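Alpha/beta hydrolase fold protein (Chitinophaga pinensis, PDB 4PW0) probably acts as a hydrolase of the alpha/beta hydrolase fold superfamily, with a substrate that has not been established. Local coordinates at residues 36-42 with 101-107; 25-29 with 68-72; 43-47 with 200-204. All coordinates share one frame; numbering follows the deposited sequence. Where two conformers were deposited one is given.

Interaction 1. Residues 36-42 with 101-107; sequences DIPLICF and IRYFDVL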
# COMPACT_ATOMS: atom_id res chain seq x y z
N ASP A 36 -24.47 -6.82 7.86
CA ASP A 36 -25.23 -6.74 6.62
C ASP A 36 -24.41 -7.07 5.38
O ASP A 36 -24.95 -7.56 4.39
CB ASP A 36 -25.80 -5.34 6.44
CG ASP A 36 -27.07 -5.12 7.25
OD1 ASP A 36 -27.66 -6.07 7.85
OD2 ASP A 36 -27.48 -3.95 7.26
N ILE A 37 -23.12 -6.78 5.43
CA ILE A 37 -22.22 -7.04 4.29
C ILE A 37 -21.03 -7.84 4.85
O ILE A 37 -20.02 -7.26 5.27
CB ILE A 37 -21.74 -5.79 3.58
CG1 ILE A 37 -22.94 -4.94 3.11
CG2 ILE A 37 -20.88 -6.15 2.38
CD1 ILE A 37 -22.54 -3.55 2.69
N PRO A 38 -21.17 -9.17 4.86
CA PRO A 38 -20.09 -9.99 5.41
C PRO A 38 -18.88 -10.00 4.44
O PRO A 38 -19.01 -9.68 3.25
CB PRO A 38 -20.71 -11.40 5.49
CG PRO A 38 -22.17 -11.21 5.26
CD PRO A 38 -22.32 -9.99 4.42
N LEU A 39 -17.73 -10.41 4.99
CA LEU A 39 -16.52 -10.65 4.19
C LEU A 39 -16.39 -12.15 4.05
O LEU A 39 -16.24 -12.88 5.05
CB LEU A 39 -15.31 -10.10 4.94
CG LEU A 39 -13.98 -10.36 4.24
CD1 LEU A 39 -13.90 -9.66 2.89
CD2 LEU A 39 -12.84 -9.93 5.14
N ILE A 40 -16.43 -12.62 2.82
CA ILE A 40 -16.25 -14.05 2.51
C ILE A 40 -14.79 -14.27 2.07
O ILE A 40 -14.30 -13.58 1.19
CB ILE A 40 -17.15 -14.55 1.36
CG1 ILE A 40 -18.60 -14.05 1.50
CG2 ILE A 40 -17.10 -16.07 1.25
CD1 ILE A 40 -19.27 -14.50 2.78
N CYS A 41 -14.14 -15.24 2.69
CA CYS A 41 -12.71 -15.50 2.51
C CYS A 41 -12.48 -16.79 1.75
O CYS A 41 -13.13 -17.81 2.02
CB CYS A 41 -12.00 -15.57 3.88
SG CYS A 41 -12.15 -14.05 4.83
N PHE A 42 -11.54 -16.76 0.83
CA PHE A 42 -11.24 -17.84 -0.10
C PHE A 42 -9.79 -18.25 0.04
O PHE A 42 -8.90 -17.43 -0.12
CB PHE A 42 -11.54 -17.45 -1.55
CG PHE A 42 -12.98 -17.05 -1.79
CD1 PHE A 42 -13.45 -15.81 -1.40
CD2 PHE A 42 -13.85 -17.92 -2.45
CE1 PHE A 42 -14.77 -15.43 -1.63
CE2 PHE A 42 -15.17 -17.53 -2.67
CZ PHE A 42 -15.63 -16.32 -2.24
N ILE A 101 -26.75 -15.19 1.75
CA ILE A 101 -25.95 -13.99 1.60
C ILE A 101 -25.97 -13.59 0.13
O ILE A 101 -25.57 -14.37 -0.73
CB ILE A 101 -24.52 -14.19 2.14
CG1 ILE A 101 -24.58 -14.57 3.62
CG2 ILE A 101 -23.67 -12.95 1.87
CD1 ILE A 101 -23.28 -15.10 4.19
N ARG A 102 -26.48 -12.39 -0.15
CA ARG A 102 -26.73 -11.86 -1.49
C ARG A 102 -25.75 -10.80 -1.95
O ARG A 102 -25.70 -10.47 -3.13
CB ARG A 102 -28.13 -11.19 -1.53
CG ARG A 102 -29.30 -12.09 -1.14
CD ARG A 102 -29.19 -13.48 -1.78
NE ARG A 102 -29.93 -13.62 -3.04
CZ ARG A 102 -29.42 -14.02 -4.22
NH1 ARG A 102 -28.12 -14.31 -4.38
NH2 ARG A 102 -30.24 -14.11 -5.27
N TYR A 103 -25.04 -10.20 -0.99
CA TYR A 103 -24.17 -9.05 -1.28
C TYR A 103 -23.08 -9.09 -0.22
O TYR A 103 -23.35 -9.16 0.99
CB TYR A 103 -24.96 -7.77 -1.18
CG TYR A 103 -24.25 -6.52 -1.70
CD1 TYR A 103 -23.75 -6.47 -3.01
CD2 TYR A 103 -24.10 -5.40 -0.89
CE1 TYR A 103 -23.14 -5.33 -3.50
CE2 TYR A 103 -23.50 -4.26 -1.36
CZ TYR A 103 -23.02 -4.22 -2.65
OH TYR A 103 -22.44 -3.06 -3.08
N PHE A 104 -21.82 -9.07 -0.67
CA PHE A 104 -20.75 -9.34 0.27
C PHE A 104 -19.43 -8.82 -0.29
O PHE A 104 -19.31 -8.58 -1.47
CB PHE A 104 -20.66 -10.86 0.55
CG PHE A 104 -20.65 -11.72 -0.69
CD1 PHE A 104 -21.84 -12.15 -1.27
CD2 PHE A 104 -19.46 -12.09 -1.31
CE1 PHE A 104 -21.85 -12.94 -2.40
CE2 PHE A 104 -19.47 -12.88 -2.43
CZ PHE A 104 -20.67 -13.32 -2.98
N ASP A 105 -18.47 -8.64 0.60
CA ASP A 105 -17.09 -8.38 0.20
C ASP A 105 -16.38 -9.73 0.12
O ASP A 105 -16.80 -10.72 0.73
CB ASP A 105 -16.40 -7.51 1.24
CG ASP A 105 -17.01 -6.12 1.35
OD1 ASP A 105 -17.38 -5.52 0.30
OD2 ASP A 105 -17.03 -5.60 2.50
N VAL A 106 -15.25 -9.75 -0.61
CA VAL A 106 -14.46 -10.98 -0.74
C VAL A 106 -12.98 -10.72 -0.49
O VAL A 106 -12.46 -9.66 -0.83
CB VAL A 106 -14.64 -11.65 -2.12
CG1 VAL A 106 -16.09 -12.05 -2.32
CG2 VAL A 106 -14.18 -10.76 -3.27
N LEU A 107 -12.34 -11.75 0.07
CA LEU A 107 -10.87 -11.75 0.27
C LEU A 107 -10.37 -13.08 -0.26
O LEU A 107 -10.78 -14.14 0.21
CB LEU A 107 -10.54 -11.62 1.76
CG LEU A 107 -9.05 -11.61 2.16
CD1 LEU A 107 -8.95 -11.17 3.62
CD2 LEU A 107 -8.47 -12.94 2.04
O HOH W 1 -25.56 -9.06 2.45
O HOH W 2 -17.21 -6.64 4.89
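The F42 ring has L107 O at its edge, in the ring plane and 3.5 Å from F42 CD1, while V106 CG1 meets F42 CE1 obliquely at 3.7 Å. At the F104 ring, V106 CG1 lies in plane at the edge, and in one of the two deposited conformers of I40, CG1 comes in obliquely to 3.5 Å from F104 CD2. These rings pack on one face of two neighbouring parallel strands, 39-42 and 104-109, in the central sheet of the alpha/beta hydrolase fold. The parallel pairing rests on bridges L39 with D105, I40 with V106 and C41 with L107, and on four backbone hydrogen bonds. I40 is gripped twice: its N donates almost straight to D105 O (176°), and its O accepts from L107 N. P38 O and F42 N carry the ladder beyond it, bonding D105 N and L107 O respectively.

On the other face, CG of L39 stands anti to the backbone N (chi1 177°), which brings CD1 to 3.7 Å from D105 CB. At the strand entrance, P38 CG lies 4.1 Å from I101 CG2, and P38 CD lies 3.7 Å from Y103 O. An alanine here has neither CG nor CD, and I101 CG2 would probably be left facing a gap. D105 also forms a salt bridge with R128, and its OD2 accepts from a water at 2.6 Å that donates to I37 O as well.

Interaction 2. Residues 25-29 with 68-72; sequences RYAYR and IFDNK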
# COMPACT_ATOMS: atom_id res chain seq x y z
N ARG A 25 -21.96 -31.29 1.41
CA ARG A 25 -21.87 -30.73 2.76
C ARG A 25 -20.69 -29.77 2.78
O ARG A 25 -19.57 -30.20 2.57
CB ARG A 25 -21.60 -31.82 3.80
CG ARG A 25 -21.20 -31.31 5.19
CD ARG A 25 -20.28 -32.24 6.01
NE ARG A 25 -19.23 -32.91 5.23
CZ ARG A 25 -18.16 -33.54 5.74
NH1 ARG A 25 -17.89 -33.53 7.06
NH2 ARG A 25 -17.30 -34.14 4.91
N TYR A 26 -20.96 -28.48 2.96
CA TYR A 26 -19.91 -27.45 3.10
C TYR A 26 -19.66 -27.15 4.57
O TYR A 26 -20.61 -26.84 5.31
CB TYR A 26 -20.30 -26.17 2.37
CG TYR A 26 -20.30 -26.29 0.87
CD1 TYR A 26 -19.14 -26.02 0.12
CD2 TYR A 26 -21.44 -26.62 0.18
CE1 TYR A 26 -19.15 -26.12 -1.24
CE2 TYR A 26 -21.45 -26.71 -1.21
CZ TYR A 26 -20.30 -26.45 -1.92
OH TYR A 26 -20.24 -26.58 -3.30
N ALA A 27 -18.39 -27.23 4.96
CA ALA A 27 -17.93 -26.86 6.27
C ALA A 27 -17.48 -25.38 6.27
O ALA A 27 -16.80 -24.91 5.36
CB ALA A 27 -16.77 -27.75 6.70
N TYR A 28 -17.87 -24.65 7.32
CA TYR A 28 -17.55 -23.24 7.41
C TYR A 28 -17.55 -22.77 8.84
O TYR A 28 -18.02 -23.48 9.75
CB TYR A 28 -18.52 -22.42 6.57
CG TYR A 28 -19.92 -22.33 7.14
CD1 TYR A 28 -20.84 -23.36 6.93
CD2 TYR A 28 -20.34 -21.23 7.88
CE1 TYR A 28 -22.14 -23.26 7.44
CE2 TYR A 28 -21.61 -21.14 8.41
CZ TYR A 28 -22.50 -22.16 8.15
OH TYR A 28 -23.78 -22.05 8.70
N ARG A 29 -17.02 -21.60 9.03
CA ARG A 29 -17.09 -20.87 10.29
C ARG A 29 -17.46 -19.43 10.07
O ARG A 29 -17.13 -18.82 9.05
CB ARG A 29 -15.79 -21.00 11.10
CG ARG A 29 -15.28 -22.39 11.30
CD ARG A 29 -14.06 -22.48 12.19
NE ARG A 29 -13.48 -23.79 12.18
CZ ARG A 29 -12.18 -24.07 12.22
NH1 ARG A 29 -11.27 -23.09 12.22
NH2 ARG A 29 -11.81 -25.32 12.19
N ILE A 68 -15.26 -17.97 6.77
CA ILE A 68 -14.24 -18.85 6.21
C ILE A 68 -14.90 -20.17 5.89
O ILE A 68 -15.80 -20.62 6.65
CB ILE A 68 -12.99 -19.01 7.11
CG1 ILE A 68 -13.36 -19.40 8.57
CG2 ILE A 68 -12.14 -17.74 7.08
CD1 ILE A 68 -12.17 -19.80 9.41
N PHE A 69 -14.54 -20.79 4.79
CA PHE A 69 -15.16 -22.03 4.37
C PHE A 69 -14.22 -22.94 3.64
O PHE A 69 -13.25 -22.49 3.02
CB PHE A 69 -16.42 -21.76 3.51
CG PHE A 69 -16.14 -21.34 2.09
CD1 PHE A 69 -15.68 -20.05 1.80
CD2 PHE A 69 -16.33 -22.21 1.07
CE1 PHE A 69 -15.41 -19.69 0.48
CE2 PHE A 69 -16.08 -21.87 -0.25
CZ PHE A 69 -15.61 -20.59 -0.54
N ASP A 70 -14.55 -24.23 3.64
CA ASP A 70 -13.90 -25.20 2.80
C ASP A 70 -14.72 -25.37 1.53
O ASP A 70 -15.93 -25.72 1.58
CB ASP A 70 -13.73 -26.54 3.46
CG ASP A 70 -12.67 -26.60 4.53
OD1 ASP A 70 -11.62 -25.92 4.40
OD2 ASP A 70 -12.87 -27.39 5.53
N ASN A 71 -14.13 -25.08 0.39
CA ASN A 71 -14.81 -25.32 -0.87
C ASN A 71 -15.00 -26.85 -1.07
O ASN A 71 -14.47 -27.67 -0.33
CB ASN A 71 -14.03 -24.63 -2.00
CG ASN A 71 -14.92 -24.16 -3.14
OD1 ASN A 71 -15.96 -24.77 -3.46
ND2 ASN A 71 -14.54 -23.03 -3.76
N LYS A 72 -15.75 -27.24 -2.12
CA LYS A 72 -16.18 -28.61 -2.32
C LYS A 72 -14.97 -29.54 -2.31
O LYS A 72 -13.95 -29.30 -2.95
CB LYS A 72 -16.90 -28.70 -3.67
CG LYS A 72 -17.41 -30.11 -3.97
CD LYS A 72 -18.11 -30.18 -5.32
CE LYS A 72 -19.44 -29.48 -5.33
NZ LYS A 72 -20.08 -29.66 -6.68
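Y28 and F69 share one rotamer, chi1 72° and 77°, with CG in each case between the backbone N and the carbonyl carbon. Both rings are thereby carried away from the opposite segment, so the two residues meet through their CB atoms, 3.8 Å apart. They form a non-hydrogen-bonded pair of an antiparallel ladder, the two segments running 170° apart. The adjacent pair, R29 with I68, is hydrogen-bonded in both directions: R29 N donates to I68 O and I68 N to R29 O, the latter at 3.1 Å. Next along, D70 N donates to A27 O at 2.9 Å. On the side of R29 and I68, I68 CG1 packs 3.9 Å from R29 CB, while the guanidinium reaches on to D50 in a salt bridge.

Y26 extends the contact past the ladder. D70 O lies in the plane of the Y26 ring at its edge, 3.5 Å from Y26 CD1. Y26 OH, hydrogen-bonded to E94, lies 3.6 Å from K72 CE. N71 OD1 accepts K72 N at 2.8 Å on a lone pair in the carbonyl plane, which helps fix the turn of that amide, while ND2 bonds M88 O.

Such antiparallel pairing belongs to the N-terminal edge of the alpha/beta hydrolase sheet. Strand 17-21 flanks 24-31, strand 39-42 flanks 66-69, and helix 85-98 covers Y26 and F69 through F95.

Interaction 3. Residues 43-47 with 200-204; sequences QHFTG and IGAQL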
# COMPACT_ATOMS: atom_id res chain seq x y z
N GLN A 43 -9.59 -19.51 0.35
CA GLN A 43 -8.29 -20.02 0.86
C GLN A 43 -7.25 -20.36 -0.21
O GLN A 43 -7.57 -20.53 -1.40
CB GLN A 43 -8.59 -21.22 1.77
CG GLN A 43 -7.47 -21.80 2.62
CD GLN A 43 -6.79 -20.79 3.52
OE1 GLN A 43 -6.19 -19.79 3.06
NE2 GLN A 43 -6.94 -20.99 4.83
N HIS A 44 -6.00 -20.47 0.24
CA HIS A 44 -4.88 -20.88 -0.62
C HIS A 44 -4.80 -22.34 -0.95
O HIS A 44 -5.54 -23.15 -0.40
CB HIS A 44 -3.57 -20.44 0.07
CG HIS A 44 -3.16 -21.25 1.28
ND1 HIS A 44 -2.56 -22.48 1.18
CD2 HIS A 44 -3.18 -20.97 2.60
CE1 HIS A 44 -2.28 -22.95 2.39
NE2 HIS A 44 -2.61 -22.04 3.26
N PHE A 45 -3.79 -22.71 -1.78
CA PHE A 45 -3.51 -24.12 -2.23
C PHE A 45 -3.20 -25.04 -1.07
O PHE A 45 -2.26 -24.82 -0.35
CB PHE A 45 -2.31 -24.11 -3.18
CG PHE A 45 -1.79 -25.46 -3.62
CD1 PHE A 45 -2.62 -26.38 -4.25
CD2 PHE A 45 -0.48 -25.79 -3.48
CE1 PHE A 45 -2.11 -27.60 -4.67
CE2 PHE A 45 0.04 -27.01 -3.87
CZ PHE A 45 -0.79 -27.94 -4.49
N THR A 46 -4.00 -26.07 -0.92
CA THR A 46 -3.97 -27.09 0.15
C THR A 46 -4.52 -26.59 1.48
O THR A 46 -4.63 -27.39 2.41
CB THR A 46 -2.62 -27.77 0.41
OG1 THR A 46 -1.78 -26.92 1.24
CG2 THR A 46 -1.92 -28.14 -0.86
N GLY A 47 -4.85 -25.31 1.60
CA GLY A 47 -5.27 -24.78 2.90
C GLY A 47 -6.66 -25.21 3.29
O GLY A 47 -7.54 -25.36 2.45
N ILE A 200 -5.97 -31.79 -3.35
CA ILE A 200 -4.66 -31.23 -3.69
C ILE A 200 -4.40 -31.40 -5.19
O ILE A 200 -3.98 -30.46 -5.85
CB ILE A 200 -3.52 -31.83 -2.84
CG1 ILE A 200 -3.74 -31.56 -1.35
CG2 ILE A 200 -2.17 -31.29 -3.30
CD1 ILE A 200 -2.85 -32.38 -0.46
N GLY A 201 -4.67 -32.60 -5.73
CA GLY A 201 -4.44 -32.81 -7.17
C GLY A 201 -5.33 -31.95 -8.04
O GLY A 201 -4.86 -31.38 -9.05
N ALA A 202 -6.59 -31.76 -7.64
CA ALA A 202 -7.50 -30.94 -8.40
C ALA A 202 -7.03 -29.47 -8.39
O ALA A 202 -7.06 -28.79 -9.42
CB ALA A 202 -8.90 -31.05 -7.84
N GLN A 203 -6.61 -29.01 -7.22
CA GLN A 203 -6.12 -27.63 -7.11
C GLN A 203 -4.84 -27.41 -7.87
O GLN A 203 -4.70 -26.37 -8.48
CB GLN A 203 -5.92 -27.25 -5.64
CG GLN A 203 -7.21 -27.16 -4.85
CD GLN A 203 -6.96 -26.83 -3.41
OE1 GLN A 203 -5.82 -26.72 -2.97
NE2 GLN A 203 -8.04 -26.66 -2.66
N LEU A 204 -3.93 -28.37 -7.85
CA LEU A 204 -2.69 -28.22 -8.63
C LEU A 204 -3.01 -28.07 -10.11
O LEU A 204 -2.44 -27.20 -10.80
CB LEU A 204 -1.71 -29.38 -8.36
CG LEU A 204 -0.31 -29.25 -8.92
CD1 LEU A 204 0.68 -30.03 -8.09
CD2 LEU A 204 -0.22 -29.73 -10.34
O HOH W 3 -7.70 -24.91 -0.27
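The F45 ring and the Q203 amide meet obliquely, their planes 54° apart, with F45 CD1 3.5 Å from Q203 OE1. F45 CG is anti to the backbone N (chi1 174°), which lays the ring against helix 197-212. There I200 O sits in plane at the ring edge, 3.6 Å from F45 CE1, and Q203 CB occupies the edge as well. The I200 side chain crosses the F45 side chain at about a right angle, I200 CG2 3.8 Å from F45 CZ. One ring face is covered by T46 CG2, 3.6 Å above the centre, and that same methyl packs against I200 CG1.

The loop follows strand 39-42, a position that in alpha/beta hydrolases often contributes a backbone N-H to the oxyanion hole; helix 197-212, inserted between strands 127-133 and 226-231, probably belongs to the cap. A type II turn from H44 to G47 shapes the loop. Q203, extended beyond CG, grips it: T46 N donates to Q203 OE1 at 2.8 Å, nearly straight (167°) and in the carbonyl plane. Q203 NE2 donates to a water that also bonds H44 O and G47 O. F45 O accepts two donors, T46 OG1 on an in-plane lone pair and H44 ND1 from above the carbonyl plane.

In the fold
Along the chain the six segments come as 25-29, 36-42, 43-47, 68-72, 101-107 and 200-204, so every pair of interactions crosses. Interactions 1 and 2 share one mixed sheet; their centres are about 14 Å apart, and they touch where strands 39-42 and 66-69 run side by side, C41 O lying 3.3 Å from F69 CE1. Interaction 3 starts where strand 39-42 ends, its centre about 21 Å from that of interaction 1 and about 14 Å from that of interaction 2. The loop that follows strand 39-42 thus links the sheet to helix 197-212, and its H44 touches residues of a probable nucleophile elbow and Ser-His-Asp triad (S110, H262, D234).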